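PDB 5GN1: ATP-dependent helicase FUN30 from Saccharomyces cerevisiae S288c, which uses ATP hydrolysis to remodel nucleosomes, acting in heterochromatin organization and in DNA end resection at double-strand breaks. Local coordinates for residues S111-Y121 with L176-I187. Sequence-based numbering, arbitrary orientation.
Sequences SLHPLLFRNIY and LHNDEWMQSGKI
Leu112 meets Lys186 and Ser184. Leu112 CD2 packs 3.7 Å from Lys186 CE, on a lysine chain whose NZ goes on to a salt bridge with Glu316. Leu112 O accepts a 2.7 Å bond from Ser184 OG. That same OG accepts from Lys186 N and so N-caps helix 185-200.

His113 ties the two segments together through its ring edge. With CG anti to the backbone N (chi1 -152°), His113 NE2 gives a nearly straight bond to Trp181 O (2.7 Å, 166°), reaching it from above the carbonyl plane. His113 ND1 accepts from Leu115 N at 3.0 Å. Both partners lie close to the ring plane. Ser184 CB makes a CH-pi contact over one ring face. A leucine here would probably leave Trp181 O and Leu115 N without their ring partner.

Pro114 CD makes a van der Waals approach to Gln183 O. Leu115 CD1 packs on Trp181 CA (3.6 Å) and CB, and meets Leu176 CD1. Ile120 CG2 and Tyr121 CE1 both touch Leu176 CD2.

In this C-terminal ATPase lobe, the contact joins the ends of the mostly helical region 122-175, where the chain enters helix 185-200 of the RecA-like core. The two ring bonds fix the ring's rotation and are consistent with a neutral imidazole protonated at NE2.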
loop_
_atom_site.group_PDB
_atom_site.type_symbol
_atom_site.label_atom_id
_atom_site.label_comp_id
_atom_site.label_asym_id
_atom_site.label_seq_id
_atom_site.Cartn_x
_atom_site.Cartn_y
_atom_site.Cartn_z
ATOM N N SER A 111 0.501 -2.483 8.580
ATOM C CA SER A 111 -0.641 -1.632 8.910
ATOM C C SER A 111 -1.632 -1.486 7.752
ATOM O O SER A 111 -2.756 -1.022 7.976
ATOM C CB SER A 111 -0.156 -0.238 9.311
ATOM O OG SER A 111 0.863 -0.291 10.299
ATOM N N LEU A 112 -1.234 -1.829 6.522
ATOM C CA LEU A 112 -2.054 -1.638 5.325
ATOM C C LEU A 112 -2.781 -2.900 4.884
ATOM O O LEU A 112 -4.004 -2.876 4.701
ATOM C CB LEU A 112 -1.184 -1.124 4.167
ATOM C CG LEU A 112 -0.521 0.205 4.473
ATOM C CD1 LEU A 112 0.401 0.672 3.332
ATOM C CD2 LEU A 112 -1.597 1.239 4.807
ATOM N N HIS A 113 -2.048 -4.000 4.668
ATOM C CA HIS A 113 -2.651 -5.178 4.063
ATOM C C HIS A 113 -1.773 -6.421 4.183
ATOM O O HIS A 113 -0.581 -6.377 3.849
ATOM C CB HIS A 113 -2.956 -4.911 2.584
ATOM C CG HIS A 113 -4.099 -5.716 2.072
ATOM N ND1 HIS A 113 -4.043 -7.086 1.957
ATOM C CD2 HIS A 113 -5.341 -5.351 1.675
ATOM C CE1 HIS A 113 -5.202 -7.534 1.509
ATOM N NE2 HIS A 113 -6.009 -6.502 1.339
ATOM N N PRO A 114 -2.330 -7.539 4.663
ATOM C CA PRO A 114 -1.554 -8.794 4.723
ATOM C C PRO A 114 -0.975 -9.230 3.399
ATOM O O PRO A 114 0.087 -9.869 3.381
ATOM C CB PRO A 114 -2.583 -9.818 5.220
ATOM C CG PRO A 114 -3.552 -9.010 6.039
ATOM C CD PRO A 114 -3.617 -7.640 5.375
ATOM N N LEU A 115 -1.647 -8.941 2.283
ATOM C CA LEU A 115 -1.150 -9.458 1.013
ATOM C C LEU A 115 0.065 -8.706 0.508
ATOM O O LEU A 115 0.519 -8.987 -0.598
ATOM C CB LEU A 115 -2.250 -9.425 -0.057
ATOM C CG LEU A 115 -3.482 -10.292 0.245
ATOM C CD1 LEU A 115 -4.456 -10.283 -0.947
ATOM C CD2 LEU A 115 -3.081 -11.715 0.639
ATOM N N LEU A 116 0.576 -7.748 1.277
ATOM C CA LEU A 116 1.871 -7.136 1.022
ATOM C C LEU A 116 3.014 -7.983 1.564
ATOM O O LEU A 116 4.164 -7.531 1.561
ATOM C CB LEU A 116 1.929 -5.737 1.646
ATOM C CG LEU A 116 0.924 -4.715 1.111
ATOM C CD1 LEU A 116 0.939 -3.462 1.993
ATOM C CD2 LEU A 116 1.215 -4.402 -0.362
ATOM N N PHE A 117 2.697 -9.183 2.039
ATOM C CA PHE A 117 3.655 -10.107 2.632
ATOM C C PHE A 117 3.408 -11.485 2.046
ATOM O O PHE A 117 2.330 -11.776 1.530
ATOM C CB PHE A 117 3.519 -10.183 4.164
ATOM C CG PHE A 117 3.822 -8.894 4.864
ATOM C CD1 PHE A 117 2.865 -7.895 4.942
ATOM C CD2 PHE A 117 5.061 -8.682 5.449
ATOM C CE1 PHE A 117 3.137 -6.699 5.573
ATOM C CE2 PHE A 117 5.341 -7.484 6.088
ATOM C CZ PHE A 117 4.378 -6.496 6.154
ATOM N N ARG A 118 4.415 -12.345 2.141
ATOM C CA ARG A 118 4.270 -13.733 1.741
ATOM C C ARG A 118 4.053 -14.552 3.012
ATOM O O ARG A 118 4.984 -14.726 3.807
ATOM C CB ARG A 118 5.510 -14.243 0.999
ATOM C CG ARG A 118 5.367 -15.684 0.482
ATOM C CD ARG A 118 6.533 -16.097 -0.447
ATOM N NE ARG A 118 7.805 -16.237 0.258
ATOM C CZ ARG A 118 8.200 -17.341 0.896
ATOM N NH1 ARG A 118 7.413 -18.411 0.936
ATOM N NH2 ARG A 118 9.385 -17.374 1.498
ATOM N N ASN A 119 2.813 -14.981 3.231
ATOM C CA ASN A 119 2.411 -16.012 4.188
ATOM C C ASN A 119 1.487 -17.111 3.711
ATOM O O ASN A 119 1.602 -18.258 4.144
ATOM C CB ASN A 119 1.605 -15.275 5.267
ATOM C CG ASN A 119 2.451 -14.375 6.124
ATOM O OD1 ASN A 119 3.200 -14.826 7.001
ATOM N ND2 ASN A 119 2.334 -13.082 5.886
ATOM N N ILE A 120 0.607 -16.783 2.764
ATOM C CA ILE A 120 -0.290 -17.794 2.218
ATOM C C ILE A 120 0.557 -18.686 1.322
ATOM O O ILE A 120 0.489 -19.922 1.394
ATOM C CB ILE A 120 -1.446 -17.132 1.448
ATOM C CG1 ILE A 120 -2.330 -16.349 2.434
ATOM C CG2 ILE A 120 -2.247 -18.159 0.667
ATOM C CD1 ILE A 120 -3.372 -15.484 1.749
ATOM N N TYR A 121 1.390 -18.072 0.480
ATOM C CA TYR A 121 2.277 -18.809 -0.418
ATOM C C TYR A 121 3.562 -19.177 0.334
ATOM O O TYR A 121 4.645 -18.648 0.086
ATOM C CB TYR A 121 2.566 -17.980 -1.665
ATOM C CG TYR A 121 1.378 -17.747 -2.577
ATOM C CD1 TYR A 121 0.508 -16.680 -2.369
ATOM C CD2 TYR A 121 1.126 -18.594 -3.651
ATOM C CE1 TYR A 121 -0.574 -16.458 -3.198
ATOM C CE2 TYR A 121 0.043 -18.384 -4.489
ATOM C CZ TYR A 121 -0.810 -17.308 -4.254
ATOM O OH TYR A 121 -1.894 -17.076 -5.076
ATOM N N LEU A 176 -5.478 -17.012 -5.678
ATOM C CA LEU A 176 -6.391 -16.714 -4.583
ATOM C C LEU A 176 -7.815 -16.608 -5.118
ATOM O O LEU A 176 -8.056 -15.981 -6.153
ATOM C CB LEU A 176 -5.979 -15.418 -3.890
ATOM C CG LEU A 176 -4.535 -15.365 -3.387
ATOM C CD1 LEU A 176 -4.225 -13.991 -2.796
ATOM C CD2 LEU A 176 -4.266 -16.472 -2.360
ATOM N N HIS A 177 -8.771 -17.236 -4.416
ATOM C CA HIS A 177 -10.159 -17.169 -4.862
ATOM C C HIS A 177 -11.123 -17.183 -3.687
ATOM O O HIS A 177 -12.265 -17.634 -3.825
ATOM C CB HIS A 177 -10.484 -18.311 -5.840
ATOM C CG HIS A 177 -10.299 -19.678 -5.261
ATOM N ND1 HIS A 177 -9.120 -20.381 -5.375
ATOM C CD2 HIS A 177 -11.143 -20.467 -4.556
ATOM C CE1 HIS A 177 -9.246 -21.549 -4.770
ATOM N NE2 HIS A 177 -10.463 -21.625 -4.259
ATOM N N ASN A 178 -10.695 -16.669 -2.541
ATOM C CA ASN A 178 -11.544 -16.586 -1.371
ATOM C C ASN A 178 -11.583 -15.162 -0.828
ATOM O O ASN A 178 -11.646 -14.950 0.381
ATOM C CB ASN A 178 -11.073 -17.558 -0.298
ATOM C CG ASN A 178 -12.212 -18.130 0.488
ATOM O OD1 ASN A 178 -12.791 -19.142 0.096
ATOM N ND2 ASN A 178 -12.560 -17.484 1.597
ATOM N N ASP A 179 -11.541 -14.160 -1.714
ATOM C CA ASP A 179 -11.695 -12.760 -1.312
ATOM C C ASP A 179 -10.654 -12.336 -0.275
ATOM O O ASP A 179 -10.927 -11.490 0.581
ATOM C CB ASP A 179 -13.105 -12.490 -0.780
ATOM C CG ASP A 179 -14.115 -12.311 -1.882
ATOM O OD1 ASP A 179 -13.754 -12.501 -3.057
ATOM O OD2 ASP A 179 -15.275 -11.978 -1.572
ATOM N N GLU A 180 -9.444 -12.898 -0.358
ATOM C CA GLU A 180 -8.409 -12.566 0.614
ATOM C C GLU A 180 -8.007 -11.094 0.537
ATOM O O GLU A 180 -7.539 -10.526 1.529
ATOM C CB GLU A 180 -7.182 -13.465 0.401
ATOM C CG GLU A 180 -7.382 -14.941 0.766
ATOM C CD GLU A 180 -7.892 -15.801 -0.387
ATOM O OE1 GLU A 180 -8.488 -15.263 -1.353
ATOM O OE2 GLU A 180 -7.683 -17.034 -0.326
ATOM N N TRP A 181 -8.177 -10.463 -0.626
ATOM C CA TRP A 181 -7.873 -9.042 -0.769
ATOM C C TRP A 181 -8.815 -8.154 0.036
ATOM O O TRP A 181 -8.475 -6.990 0.279
ATOM C CB TRP A 181 -7.911 -8.645 -2.241
ATOM C CG TRP A 181 -9.117 -9.150 -2.974
ATOM C CD1 TRP A 181 -10.303 -8.488 -3.170
ATOM C CD2 TRP A 181 -9.252 -10.420 -3.627
ATOM N NE1 TRP A 181 -11.165 -9.271 -3.907
ATOM C CE2 TRP A 181 -10.550 -10.467 -4.188
ATOM C CE3 TRP A 181 -8.407 -11.531 -3.774
ATOM C CZ2 TRP A 181 -11.023 -11.587 -4.903
ATOM C CZ3 TRP A 181 -8.874 -12.641 -4.478
ATOM C CH2 TRP A 181 -10.173 -12.658 -5.038
ATOM N N MET A 182 -9.982 -8.663 0.454
ATOM C CA MET A 182 -10.872 -7.905 1.331
ATOM C C MET A 182 -10.449 -7.949 2.794
ATOM O O MET A 182 -10.939 -7.130 3.578
ATOM C CB MET A 182 -12.319 -8.418 1.235
ATOM C CG MET A 182 -12.847 -8.539 -0.170
ATOM S SD MET A 182 -12.841 -6.937 -0.990
ATOM C CE MET A 182 -14.207 -6.111 -0.168
ATOM N N GLN A 183 -9.559 -8.868 3.183
ATOM C CA GLN A 183 -9.271 -9.109 4.603
ATOM C C GLN A 183 -8.148 -8.194 5.091
ATOM O O GLN A 183 -6.984 -8.584 5.219
ATOM C CB GLN A 183 -8.932 -10.570 4.838
ATOM C CG GLN A 183 -10.087 -11.513 4.587
ATOM C CD GLN A 183 -9.670 -12.953 4.805
ATOM O OE1 GLN A 183 -9.277 -13.337 5.910
ATOM N NE2 GLN A 183 -9.740 -13.755 3.753
ATOM N N SER A 184 -8.531 -6.962 5.409
ATOM C CA SER A 184 -7.652 -5.982 6.025
ATOM C C SER A 184 -8.526 -4.985 6.765
ATOM O O SER A 184 -9.628 -4.674 6.318
ATOM C CB SER A 184 -6.792 -5.261 4.982
ATOM O OG SER A 184 -6.280 -4.045 5.491
ATOM N N GLY A 185 -8.024 -4.480 7.898
ATOM C CA GLY A 185 -8.772 -3.472 8.636
ATOM C C GLY A 185 -8.940 -2.175 7.866
ATOM O O GLY A 185 -9.941 -1.469 8.027
ATOM N N LYS A 186 -7.971 -1.833 7.019
ATOM C CA LYS A 186 -8.152 -0.630 6.218
ATOM C C LYS A 186 -9.183 -0.838 5.118
ATOM O O LYS A 186 -9.835 0.127 4.701
ATOM C CB LYS A 186 -6.826 -0.166 5.623
ATOM C CG LYS A 186 -5.929 0.504 6.621
ATOM C CD LYS A 186 -5.272 1.730 6.023
ATOM C CE LYS A 186 -4.382 2.353 7.057
ATOM N NZ LYS A 186 -3.517 3.441 6.542
ATOM N N ILE A 187 -9.348 -2.071 4.634
ATOM C CA ILE A 187 -10.375 -2.312 3.622
ATOM C C ILE A 187 -11.753 -2.276 4.263
ATOM O O ILE A 187 -12.700 -1.728 3.689
ATOM C CB ILE A 187 -10.120 -3.638 2.877
ATOM C CG1 ILE A 187 -8.736 -3.616 2.212
ATOM C CG2 ILE A 187 -11.218 -3.897 1.827
ATOM C CD1 ILE A 187 -8.485 -2.443 1.259
#